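Local coordinates for protein N(2),N(2)-dimethylguanosine tRNA methyltransferase (Pyrococcus horikoshii, PDB 2EJU) that probably dimethylates the N2 amino group of guanosine 26 in a number of tRNAs, using S-adenosyl-L-methionine as the methyl donor, at residues A[56-61]-A[84-89]; A[75-80]-A[119-124]; A[35-40]-A[297-302]. All blocks are in the same frame, centred on the assembly; numbering follows the deposited sequence.

Interaction 1 (A[56-61]-A[84-89]); sequences SATGIR and YELMKR. With SAH (S-adenosyl-L-homocysteine), chain B.
Met87 reaches across to the turn at Ser56-Gly59 and lies along its backbone. With its CG beside the backbone N and the chain bent at chi3 (64°), the side chain runs from CG, 3.2 Å from Ala57 O, to the terminal CE, 3.1 Å from Ser56 OG. No hydrogen bond crosses between the segments; Ser56 OG is bonded instead to Asn77 O. Thr58 and Leu86 lie side by side and point the same way, meeting through methyls, Thr58 CG2 to Leu86 CD2 at 3.7 Å. The backbones come nearest at Gly59, with 5.0 Å between Gly59 CA and Met87 CA, and Gly59 N lies 3.8 Å from Met87 CG. The turn is type II' and is closed by Gly59 N bonding Ser56 O (2.7 Å), and Gly59 then serves as N-cap of the next helix. On that helix Arg61 presents its guanidinium edge to the S-adenosyl-L-homocysteine carboxylate, NH1 to OXT at 3.0 Å, with salt bridges to Asp136 and Asp138 as well. The contact thus sets helix 81-92 against the loop leading into helix 60-68, with Met87 also touching Leu76 and Asp78 of strand 73-78 and Ile116 of strand 113-118.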
loop_
_atom_site.group_PDB
_atom_site.type_symbol
_atom_site.label_atom_id
_atom_site.label_comp_id
_atom_site.label_asym_id
_atom_site.label_seq_id
_atom_site.Cartn_x
_atom_site.Cartn_y
_atom_site.Cartn_z
ATOM N N SER A 56 6.828 10.341 -10.452
ATOM C CA SER A 56 6.842 11.473 -9.536
ATOM C C SER A 56 6.017 12.719 -9.837
ATOM O O SER A 56 5.774 13.516 -8.936
ATOM C CB SER A 56 8.298 11.882 -9.276
ATOM O OG SER A 56 9.057 11.770 -10.460
ATOM N N ALA A 57 5.594 12.900 -11.082
ATOM C CA ALA A 57 4.796 14.079 -11.435
ATOM C C ALA A 57 5.531 15.383 -11.091
ATOM O O ALA A 57 6.447 15.790 -11.803
ATOM C CB ALA A 57 3.448 14.029 -10.714
ATOM N N THR A 58 5.127 16.036 -10.004
ATOM C CA THR A 58 5.767 17.284 -9.598
ATOM C C THR A 58 7.094 16.994 -8.905
ATOM O O THR A 58 7.917 17.892 -8.734
ATOM C CB THR A 58 4.898 18.090 -8.610
ATOM O OG1 THR A 58 4.771 17.362 -7.384
ATOM C CG2 THR A 58 3.516 18.353 -9.200
ATOM N N GLY A 59 7.284 15.739 -8.505
ATOM C CA GLY A 59 8.503 15.332 -7.826
ATOM C C GLY A 59 8.427 15.408 -6.311
ATOM O O GLY A 59 9.409 15.124 -5.625
ATOM N N ILE A 60 7.260 15.770 -5.782
ATOM C CA ILE A 60 7.083 15.909 -4.336
ATOM C C ILE A 60 7.521 14.703 -3.502
ATOM O O ILE A 60 8.145 14.868 -2.451
ATOM C CB ILE A 60 5.603 16.246 -3.978
ATOM C CG1 ILE A 60 5.443 16.381 -2.464
ATOM C CG2 ILE A 60 4.673 15.157 -4.492
ATOM C CD1 ILE A 60 6.327 17.445 -1.842
ATOM N N ARG A 61 7.197 13.499 -3.960
ATOM C CA ARG A 61 7.554 12.291 -3.220
ATOM C C ARG A 61 9.065 12.135 -3.077
ATOM O O ARG A 61 9.586 12.093 -1.964
ATOM C CB ARG A 61 6.952 11.060 -3.905
ATOM C CG ARG A 61 6.925 9.812 -3.050
ATOM C CD ARG A 61 6.170 8.690 -3.767
ATOM N NE ARG A 61 4.754 9.019 -3.933
ATOM C CZ ARG A 61 3.776 8.531 -3.180
ATOM N NH1 ARG A 61 2.526 8.900 -3.407
ATOM N NH2 ARG A 61 4.040 7.653 -2.219
ATOM N N TYR A 84 8.736 16.504 -16.031
ATOM C CA TYR A 84 10.196 16.528 -15.939
ATOM C C TYR A 84 10.710 17.954 -15.696
ATOM O O TYR A 84 11.552 18.185 -14.827
ATOM C CB TYR A 84 10.810 15.970 -17.228
ATOM C CG TYR A 84 12.325 16.018 -17.266
ATOM C CD1 TYR A 84 13.095 15.246 -16.391
ATOM C CD2 TYR A 84 12.992 16.841 -18.177
ATOM C CE1 TYR A 84 14.491 15.296 -16.426
ATOM C CE2 TYR A 84 14.384 16.899 -18.219
ATOM C CZ TYR A 84 15.128 16.122 -17.342
ATOM O OH TYR A 84 16.505 16.164 -17.396
ATOM N N GLU A 85 10.201 18.910 -16.466
ATOM C CA GLU A 85 10.626 20.299 -16.313
ATOM C C GLU A 85 10.295 20.839 -14.926
ATOM O O GLU A 85 11.104 21.541 -14.318
ATOM C CB GLU A 85 9.981 21.170 -17.395
ATOM C CG GLU A 85 10.549 20.896 -18.783
ATOM C CD GLU A 85 12.022 21.270 -18.898
ATOM O OE1 GLU A 85 12.695 20.774 -19.828
ATOM O OE2 GLU A 85 12.508 22.069 -18.066
ATOM N N LEU A 86 9.113 20.498 -14.421
ATOM C CA LEU A 86 8.698 20.949 -13.100
ATOM C C LEU A 86 9.509 20.253 -12.008
ATOM O O LEU A 86 9.827 20.852 -10.973
ATOM C CB LEU A 86 7.210 20.672 -12.887
ATOM C CG LEU A 86 6.652 21.163 -11.548
ATOM C CD1 LEU A 86 6.876 22.664 -11.430
ATOM C CD2 LEU A 86 5.170 20.828 -11.449
ATOM N N MET A 87 9.833 18.982 -12.240
ATOM C CA MET A 87 10.621 18.206 -11.286
ATOM C C MET A 87 11.977 18.876 -11.056
ATOM O O MET A 87 12.411 19.041 -9.918
ATOM C CB MET A 87 10.813 16.771 -11.800
ATOM C CG MET A 87 9.627 15.836 -11.521
ATOM S SD MET A 87 9.550 14.352 -12.579
ATOM C CE MET A 87 11.017 13.521 -12.114
ATOM N N LYS A 88 12.638 19.269 -12.141
ATOM C CA LYS A 88 13.940 19.929 -12.042
ATOM C C LYS A 88 13.824 21.246 -11.273
ATOM O O LYS A 88 14.653 21.566 -10.416
ATOM C CB LYS A 88 14.510 20.201 -13.442
ATOM C CG LYS A 88 14.935 18.952 -14.218
ATOM C CD LYS A 88 15.618 19.312 -15.536
ATOM C CE LYS A 88 14.658 20.008 -16.492
ATOM N NZ LYS A 88 15.289 20.351 -17.800
ATOM N N ARG A 89 12.781 22.004 -11.578
ATOM C CA ARG A 89 12.565 23.277 -10.918
ATOM C C ARG A 89 12.302 23.102 -9.424
ATOM O O ARG A 89 12.891 23.792 -8.596
ATOM C CB ARG A 89 11.397 24.001 -11.586
ATOM C CG ARG A 89 11.266 25.449 -11.188
ATOM C CD ARG A 89 10.383 26.176 -12.178
ATOM N NE ARG A 89 10.252 27.593 -11.859
ATOM C CZ ARG A 89 9.494 28.436 -12.549
ATOM N NH1 ARG A 89 8.807 27.997 -13.598
ATOM N NH2 ARG A 89 9.419 29.712 -12.192
HETATM N N SAH B . 3.641 9.887 -7.402
HETATM C CA SAH B . 2.921 10.978 -7.074
HETATM C CB SAH B . 2.065 11.041 -8.359
HETATM C CG SAH B . 1.653 10.553 -9.698
HETATM S SD SAH B . 0.545 10.900 -10.944
HETATM C C SAH B . 2.846 11.865 -5.968
HETATM O O SAH B . 2.546 13.074 -6.384
HETATM O OXT SAH B . 3.056 11.452 -4.803
HETATM C "C5'" SAH B . 0.986 9.671 -12.041
HETATM C "C4'" SAH B . 1.628 10.319 -13.311
HETATM O "O4'" SAH B . 2.279 9.179 -13.887
HETATM C "C3'" SAH B . 2.075 11.537 -14.084
HETATM O "O3'" SAH B . 2.963 12.598 -13.622
HETATM C "C2'" SAH B . 2.593 10.965 -15.403
HETATM O "O2'" SAH B . 2.892 11.597 -16.516
HETATM C "C1'" SAH B . 2.690 9.479 -15.209
HETATM N N9 SAH B . 3.109 8.266 -16.119
HETATM C C8 SAH B . 2.236 7.651 -16.897
HETATM N N7 SAH B . 2.816 6.687 -17.544
HETATM C C5 SAH B . 4.077 6.646 -17.197
HETATM C C6 SAH B . 5.162 5.830 -17.567
HETATM N N6 SAH B . 4.973 4.853 -18.441
HETATM N N1 SAH B . 6.428 6.049 -17.003
HETATM C C2 SAH B . 6.648 7.062 -16.090
HETATM N N3 SAH B . 5.598 7.871 -15.719
HETATM C C4 SAH B . 4.303 7.689 -16.257
#

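Interaction 2 (A[75-80]-A[119-124]); sequences WLNDIS and DDANRL. With SAH (S-adenosyl-L-homocysteine), chain B.
Asn77 and Asp119 make the central polar contact: Asn77 ND2 donates to Asp119 O at 3.1 Å, from above the carbonyl plane and with a bent N-H...O angle of 144°. A second bond runs from Asp119 N to Asp78 O (3.0 Å), tying the loop to the strand end. Leu124 meets the Asn77 side chain from the opposite direction, its CD2 3.5 Å from Asn77 CB, while its CD1 approaches the Trp75 ring obliquely, nearest CZ3.

Bonds of the next shell position these groups. Asn77 CG is anti to the backbone N (chi1 178°), which carries the amide toward the loop; Asn117 donates to its OD1, and Ala54 O takes a further bond from ND2. Asp119 OD1 pairs with Arg123, and its OD2 accepts from Asp120 N. The same elements hold S-adenosyl-L-homocysteine: Asp120, the N-cap of helix 121-127, receives Asn122 N on OD1, which also accepts from the adenine N6 at 2.8 Å; Ala121 N donates to N1 at 2.7 Å. Asp78 OD1 and OD2 each take one ribose hydroxyl, O3' and O2', while OD2 also closes an Asx turn with Ser80 N. Ile79 CG2 lies 3.5 Å from adenine C4. An acidic residue at a strand end holding both ribose hydroxyls, with the loop after the neighbouring strand reading the adenine edge, is characteristic of the cofactor site in Rossmann-like class I methyltransferases.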
loop_
_atom_site.group_PDB
_atom_site.type_symbol
_atom_site.label_atom_id
_atom_site.label_comp_id
_atom_site.label_asym_id
_atom_site.label_seq_id
_atom_site.Cartn_x
_atom_site.Cartn_y
_atom_site.Cartn_z
ATOM N N TRP A 75 16.109 8.876 -6.957
ATOM C CA TRP A 75 15.775 9.015 -8.366
ATOM C C TRP A 75 14.305 9.421 -8.511
ATOM O O TRP A 75 13.428 8.848 -7.868
ATOM C CB TRP A 75 16.007 7.693 -9.102
ATOM C CG TRP A 75 17.449 7.301 -9.221
ATOM C CD1 TRP A 75 18.328 7.105 -8.202
ATOM C CD2 TRP A 75 18.163 7.019 -10.429
ATOM N NE1 TRP A 75 19.550 6.714 -8.696
ATOM C CE2 TRP A 75 19.477 6.653 -10.062
ATOM C CE3 TRP A 75 17.819 7.038 -11.789
ATOM C CZ2 TRP A 75 20.453 6.307 -11.003
ATOM C CZ3 TRP A 75 18.789 6.695 -12.729
ATOM C CH2 TRP A 75 20.092 6.335 -12.329
ATOM N N LEU A 76 14.055 10.424 -9.344
ATOM C CA LEU A 76 12.701 10.887 -9.617
ATOM C C LEU A 76 12.500 10.676 -11.108
ATOM O O LEU A 76 13.355 11.043 -11.907
ATOM C CB LEU A 76 12.538 12.369 -9.275
ATOM C CG LEU A 76 12.645 12.731 -7.793
ATOM C CD1 LEU A 76 14.112 12.837 -7.397
ATOM C CD2 LEU A 76 11.937 14.054 -7.541
ATOM N N ASN A 77 11.375 10.087 -11.487
ATOM C CA ASN A 77 11.117 9.818 -12.889
ATOM C C ASN A 77 9.681 10.063 -13.328
ATOM O O ASN A 77 8.739 9.869 -12.565
ATOM C CB ASN A 77 11.466 8.363 -13.205
ATOM C CG ASN A 77 11.179 8.004 -14.643
ATOM O OD1 ASN A 77 11.971 8.299 -15.541
ATOM N ND2 ASN A 77 10.029 7.378 -14.877
ATOM N N ASP A 78 9.533 10.475 -14.580
ATOM C CA ASP A 78 8.215 10.697 -15.162
ATOM C C ASP A 78 8.361 10.736 -16.678
ATOM O O ASP A 78 9.354 11.232 -17.206
ATOM C CB ASP A 78 7.597 11.999 -14.661
ATOM C CG ASP A 78 6.083 11.985 -14.742
ATOM O OD1 ASP A 78 5.438 11.959 -13.674
ATOM O OD2 ASP A 78 5.539 11.987 -15.865
ATOM N N ILE A 79 7.368 10.204 -17.373
ATOM C CA ILE A 79 7.408 10.165 -18.822
ATOM C C ILE A 79 7.036 11.513 -19.457
ATOM O O ILE A 79 7.400 11.795 -20.595
ATOM C CB ILE A 79 6.458 9.061 -19.347
ATOM C CG1 ILE A 79 6.765 8.750 -20.813
ATOM C CG2 ILE A 79 5.009 9.506 -19.187
ATOM C CD1 ILE A 79 5.911 7.633 -21.390
ATOM N N SER A 80 6.324 12.347 -18.710
ATOM C CA SER A 80 5.885 13.645 -19.216
ATOM C C SER A 80 6.952 14.727 -19.194
ATOM O O SER A 80 7.614 14.936 -18.178
ATOM C CB SER A 80 4.674 14.125 -18.415
ATOM O OG SER A 80 4.407 15.488 -18.678
ATOM N N ASP A 119 11.442 9.736 -18.692
ATOM C CA ASP A 119 11.296 8.511 -19.474
ATOM C C ASP A 119 10.183 7.613 -18.939
ATOM O O ASP A 119 9.570 7.903 -17.912
ATOM C CB ASP A 119 12.622 7.737 -19.430
ATOM C CG ASP A 119 12.787 6.762 -20.582
ATOM O OD1 ASP A 119 13.863 6.132 -20.648
ATOM O OD2 ASP A 119 11.864 6.618 -21.417
ATOM N N ASP A 120 9.930 6.525 -19.661
ATOM C CA ASP A 120 8.946 5.523 -19.272
ATOM C C ASP A 120 9.562 4.842 -18.056
ATOM O O ASP A 120 10.745 4.464 -18.083
ATOM C CB ASP A 120 8.778 4.490 -20.387
ATOM C CG ASP A 120 7.729 3.432 -20.068
ATOM O OD1 ASP A 120 7.313 3.297 -18.900
ATOM O OD2 ASP A 120 7.323 2.721 -21.009
ATOM N N ALA A 121 8.776 4.688 -16.995
ATOM C CA ALA A 121 9.268 4.053 -15.780
ATOM C C ALA A 121 9.788 2.645 -16.062
ATOM O O ALA A 121 10.769 2.221 -15.457
ATOM C CB ALA A 121 8.167 4.004 -14.737
ATOM N N ASN A 122 9.128 1.925 -16.967
ATOM C CA ASN A 122 9.559 0.572 -17.312
ATOM C C ASN A 122 10.940 0.587 -17.953
ATOM O O ASN A 122 11.744 -0.324 -17.738
ATOM C CB ASN A 122 8.571 -0.106 -18.267
ATOM C CG ASN A 122 7.438 -0.794 -17.537
ATOM O OD1 ASN A 122 7.645 -1.401 -16.489
ATOM N ND2 ASN A 122 6.233 -0.718 -18.096
ATOM N N ARG A 123 11.216 1.621 -18.740
ATOM C CA ARG A 123 12.512 1.731 -19.390
ATOM C C ARG A 123 13.586 2.032 -18.349
ATOM O O ARG A 123 14.625 1.369 -18.319
ATOM C CB ARG A 123 12.487 2.817 -20.472
ATOM C CG ARG A 123 13.776 2.914 -21.275
ATOM C CD ARG A 123 13.573 3.722 -22.549
ATOM N NE ARG A 123 14.778 3.797 -23.381
ATOM C CZ ARG A 123 15.852 4.527 -23.091
ATOM N NH1 ARG A 123 15.887 5.253 -21.982
ATOM N NH2 ARG A 123 16.892 4.541 -23.918
ATOM N N LEU A 124 13.335 3.012 -17.484
ATOM C CA LEU A 124 14.310 3.357 -16.446
ATOM C C LEU A 124 14.615 2.161 -15.539
ATOM O O LEU A 124 15.775 1.850 -15.274
ATOM C CB LEU A 124 13.806 4.534 -15.591
ATOM C CG LEU A 124 14.656 4.880 -14.355
ATOM C CD1 LEU A 124 16.104 5.116 -14.767
ATOM C CD2 LEU A 124 14.095 6.107 -13.659
HETATM N N SAH B . 3.641 9.887 -7.402
HETATM C CA SAH B . 2.921 10.978 -7.074
HETATM C CB SAH B . 2.065 11.041 -8.359
HETATM C CG SAH B . 1.653 10.553 -9.698
HETATM S SD SAH B . 0.545 10.900 -10.944
HETATM C C SAH B . 2.846 11.865 -5.968
HETATM O O SAH B . 2.546 13.074 -6.384
HETATM O OXT SAH B . 3.056 11.452 -4.803
HETATM C "C5'" SAH B . 0.986 9.671 -12.041
HETATM C "C4'" SAH B . 1.628 10.319 -13.311
HETATM O "O4'" SAH B . 2.279 9.179 -13.887
HETATM C "C3'" SAH B . 2.075 11.537 -14.084
HETATM O "O3'" SAH B . 2.963 12.598 -13.622
HETATM C "C2'" SAH B . 2.593 10.965 -15.403
HETATM O "O2'" SAH B . 2.892 11.597 -16.516
HETATM C "C1'" SAH B . 2.690 9.479 -15.209
HETATM N N9 SAH B . 3.109 8.266 -16.119
HETATM C C8 SAH B . 2.236 7.651 -16.897
HETATM N N7 SAH B . 2.816 6.687 -17.544
HETATM C C5 SAH B . 4.077 6.646 -17.197
HETATM C C6 SAH B . 5.162 5.830 -17.567
HETATM N N6 SAH B . 4.973 4.853 -18.441
HETATM N N1 SAH B . 6.428 6.049 -17.003
HETATM C C2 SAH B . 6.648 7.062 -16.090
HETATM N N3 SAH B . 5.598 7.871 -15.719
HETATM C C4 SAH B . 4.303 7.689 -16.257
#

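Interaction 3 (A[35-40]-A[297-302]); sequences NRDIVV and LSLARK. With SAH (S-adenosyl-L-homocysteine), chain B.
The Asp37 carboxylate takes two successive backbone N-H groups, each on the syn side of its oxygen and somewhat out of the carboxylate plane, by about 25°. Ala300 N reaches OD1 at 2.9 Å in a nearly straight bond (175°), whereas Arg301 N reaches OD2, also at 2.9 Å, at a more bent 146°. The carboxylate thus receives two consecutive amides. Apolar groups close round it: Leu299 CB lies 3.5 Å from Asp37 OD1, and Ala300 CB is 3.5 Å from Asp37 OD2. A salt bridge from Arg64 to OD1 gives this buried acid a further partner and would be expected to favour its charged form. One turn further along the helix, Val40 CG1 makes a looser apolar contact with Leu299 CD2 (4.4 Å).

A second flat group, the Arg36 guanidinium, serves the ligand: its edge faces the S-adenosyl-L-homocysteine carboxylate, with NH1 2.8 Å from OXT. Bends at chi2 and chi3 bring it there, and Glu8 holds NH2 by a salt bridge. Helix 33-46 thus contacts the link between helices 284-295 and 302-314 through Asp37 and Val40; Arg36, Val39 and Val40 also touch helix 60-68, Ile38 touches strand 213-223, and Asn35 and Val39 touch strand 226-235.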
loop_
_atom_site.group_PDB
_atom_site.type_symbol
_atom_site.label_atom_id
_atom_site.label_comp_id
_atom_site.label_asym_id
_atom_site.label_seq_id
_atom_site.Cartn_x
_atom_site.Cartn_y
_atom_site.Cartn_z
ATOM N N ASN A 35 -0.483 9.784 2.358
ATOM C CA ASN A 35 0.169 8.615 1.780
ATOM C C ASN A 35 1.674 8.868 1.823
ATOM O O ASN A 35 2.448 8.023 2.283
ATOM C CB ASN A 35 -0.303 8.423 0.334
ATOM C CG ASN A 35 0.336 7.218 -0.351
ATOM O OD1 ASN A 35 1.553 7.159 -0.528
ATOM N ND2 ASN A 35 -0.491 6.258 -0.750
ATOM N N ARG A 36 2.077 10.048 1.355
ATOM C CA ARG A 36 3.488 10.434 1.340
ATOM C C ARG A 36 4.082 10.383 2.751
ATOM O O ARG A 36 5.194 9.888 2.948
ATOM C CB ARG A 36 3.642 11.846 0.764
ATOM C CG ARG A 36 4.393 11.929 -0.561
ATOM C CD ARG A 36 3.471 12.244 -1.735
ATOM N NE ARG A 36 2.659 13.447 -1.514
ATOM C CZ ARG A 36 1.670 13.833 -2.320
ATOM N NH1 ARG A 36 1.378 13.126 -3.403
ATOM N NH2 ARG A 36 0.940 14.895 -2.025
ATOM N N ASP A 37 3.345 10.896 3.735
ATOM C CA ASP A 37 3.820 10.875 5.119
ATOM C C ASP A 37 4.126 9.454 5.584
ATOM O O ASP A 37 5.168 9.197 6.190
ATOM C CB ASP A 37 2.780 11.467 6.080
ATOM C CG ASP A 37 2.737 12.982 6.048
ATOM O OD1 ASP A 37 3.806 13.613 5.926
ATOM O OD2 ASP A 37 1.629 13.544 6.167
ATOM N N ILE A 38 3.199 8.543 5.312
ATOM C CA ILE A 38 3.344 7.156 5.722
ATOM C C ILE A 38 4.648 6.567 5.205
ATOM O O ILE A 38 5.422 5.999 5.973
ATOM C CB ILE A 38 2.156 6.290 5.222
ATOM C CG1 ILE A 38 0.829 6.878 5.710
ATOM C CG2 ILE A 38 2.298 4.859 5.721
ATOM C CD1 ILE A 38 0.682 6.924 7.210
ATOM N N VAL A 39 4.899 6.703 3.908
ATOM C CA VAL A 39 6.125 6.158 3.351
ATOM C C VAL A 39 7.348 6.839 3.972
ATOM O O VAL A 39 8.357 6.184 4.257
ATOM C CB VAL A 39 6.153 6.274 1.793
ATOM C CG1 VAL A 39 5.977 7.715 1.354
ATOM C CG2 VAL A 39 7.458 5.704 1.256
ATOM N N VAL A 40 7.258 8.144 4.202
ATOM C CA VAL A 40 8.367 8.868 4.815
ATOM C C VAL A 40 8.672 8.277 6.194
ATOM O O VAL A 40 9.835 8.054 6.551
ATOM C CB VAL A 40 8.042 10.380 4.956
ATOM C CG1 VAL A 40 8.956 11.033 5.983
ATOM C CG2 VAL A 40 8.211 11.063 3.611
ATOM N N LEU A 297 8.403 13.074 14.331
ATOM C CA LEU A 297 8.713 13.639 13.024
ATOM C C LEU A 297 7.779 14.773 12.647
ATOM O O LEU A 297 6.646 14.850 13.126
ATOM C CB LEU A 297 8.639 12.563 11.935
ATOM C CG LEU A 297 9.750 11.510 11.876
ATOM C CD1 LEU A 297 9.442 10.515 10.766
ATOM C CD2 LEU A 297 11.092 12.186 11.631
ATOM N N SER A 298 8.275 15.653 11.784
ATOM C CA SER A 298 7.497 16.781 11.296
ATOM C C SER A 298 6.852 16.312 10.001
ATOM O O SER A 298 7.487 16.309 8.946
ATOM C CB SER A 298 8.407 17.977 11.022
ATOM O OG SER A 298 9.099 18.365 12.197
ATOM N N LEU A 299 5.592 15.910 10.090
ATOM C CA LEU A 299 4.867 15.416 8.931
ATOM C C LEU A 299 3.932 16.465 8.353
ATOM O O LEU A 299 3.731 17.521 8.953
ATOM C CB LEU A 299 4.077 14.167 9.322
ATOM C CG LEU A 299 4.941 13.028 9.869
ATOM C CD1 LEU A 299 4.051 11.883 10.337
ATOM C CD2 LEU A 299 5.905 12.561 8.788
ATOM N N ALA A 300 3.367 16.174 7.185
ATOM C CA ALA A 300 2.446 17.095 6.526
ATOM C C ALA A 300 1.075 17.044 7.190
ATOM O O ALA A 300 0.414 18.069 7.358
ATOM C CB ALA A 300 2.323 16.743 5.053
ATOM N N ARG A 301 0.650 15.839 7.558
ATOM C CA ARG A 301 -0.639 15.633 8.209
ATOM C C ARG A 301 -0.405 14.704 9.393
ATOM O O ARG A 301 -0.941 13.598 9.444
ATOM C CB ARG A 301 -1.624 14.985 7.237
ATOM C CG ARG A 301 -1.760 15.709 5.908
ATOM C CD ARG A 301 -2.482 17.036 6.052
ATOM N NE ARG A 301 -2.523 17.753 4.781
ATOM C CZ ARG A 301 -1.486 18.390 4.248
ATOM N NH1 ARG A 301 -0.318 18.409 4.880
ATOM N NH2 ARG A 301 -1.610 18.996 3.075
ATOM N N LYS A 302 0.403 15.169 10.338
ATOM C CA LYS A 302 0.754 14.395 11.520
ATOM C C LYS A 302 -0.432 13.755 12.241
ATOM O O LYS A 302 -0.409 12.559 12.536
ATOM C CB LYS A 302 1.553 15.272 12.491
ATOM C CG LYS A 302 2.298 14.485 13.559
ATOM C CD LYS A 302 3.333 15.341 14.266
ATOM C CE LYS A 302 4.101 14.532 15.298
ATOM N NZ LYS A 302 5.212 15.317 15.896
HETATM N N SAH B . 3.641 9.887 -7.402
HETATM C CA SAH B . 2.921 10.978 -7.074
HETATM C CB SAH B . 2.065 11.041 -8.359
HETATM C CG SAH B . 1.653 10.553 -9.698
HETATM S SD SAH B . 0.545 10.900 -10.944
HETATM C C SAH B . 2.846 11.865 -5.968
HETATM O O SAH B . 2.546 13.074 -6.384
HETATM O OXT SAH B . 3.056 11.452 -4.803
HETATM C "C5'" SAH B . 0.986 9.671 -12.041
HETATM C "C4'" SAH B . 1.628 10.319 -13.311
HETATM O "O4'" SAH B . 2.279 9.179 -13.887
HETATM C "C3'" SAH B . 2.075 11.537 -14.084
HETATM O "O3'" SAH B . 2.963 12.598 -13.622
HETATM C "C2'" SAH B . 2.593 10.965 -15.403
HETATM O "O2'" SAH B . 2.892 11.597 -16.516
HETATM C "C1'" SAH B . 2.690 9.479 -15.209
HETATM N N9 SAH B . 3.109 8.266 -16.119
HETATM C C8 SAH B . 2.236 7.651 -16.897
HETATM N N7 SAH B . 2.816 6.687 -17.544
HETATM C C5 SAH B . 4.077 6.646 -17.197
HETATM C C6 SAH B . 5.162 5.830 -17.567
HETATM N N6 SAH B . 4.973 4.853 -18.441
HETATM N N1 SAH B . 6.428 6.049 -17.003
HETATM C C2 SAH B . 6.648 7.062 -16.090
HETATM N N3 SAH B . 5.598 7.871 -15.719
HETATM C C4 SAH B . 4.303 7.689 -16.257
#

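Overall arrangement
Interactions 1 and 2 have centres about 11 Å apart and alternate along the chain: interaction 1 joins the helices before and after strand 73-78, and interaction 2 starts from that strand. They touch where Ala57 N lies 2.8 Å from Asp78 OD1. Interaction 3 has its centre about 19 Å from that of interaction 1, which it touches through Asn35 and Arg61, and about 24 Å from that of interaction 2, without touching it. Its segments, 257 residues apart, bracket those of the other two along the chain. All three meet the same S-adenosyl-L-homocysteine: interaction 2 takes its adenine and ribose, while interactions 1 and 3 supply the arginines for its carboxylate. Together they contact the cofactor from its adenine to its carboxylate.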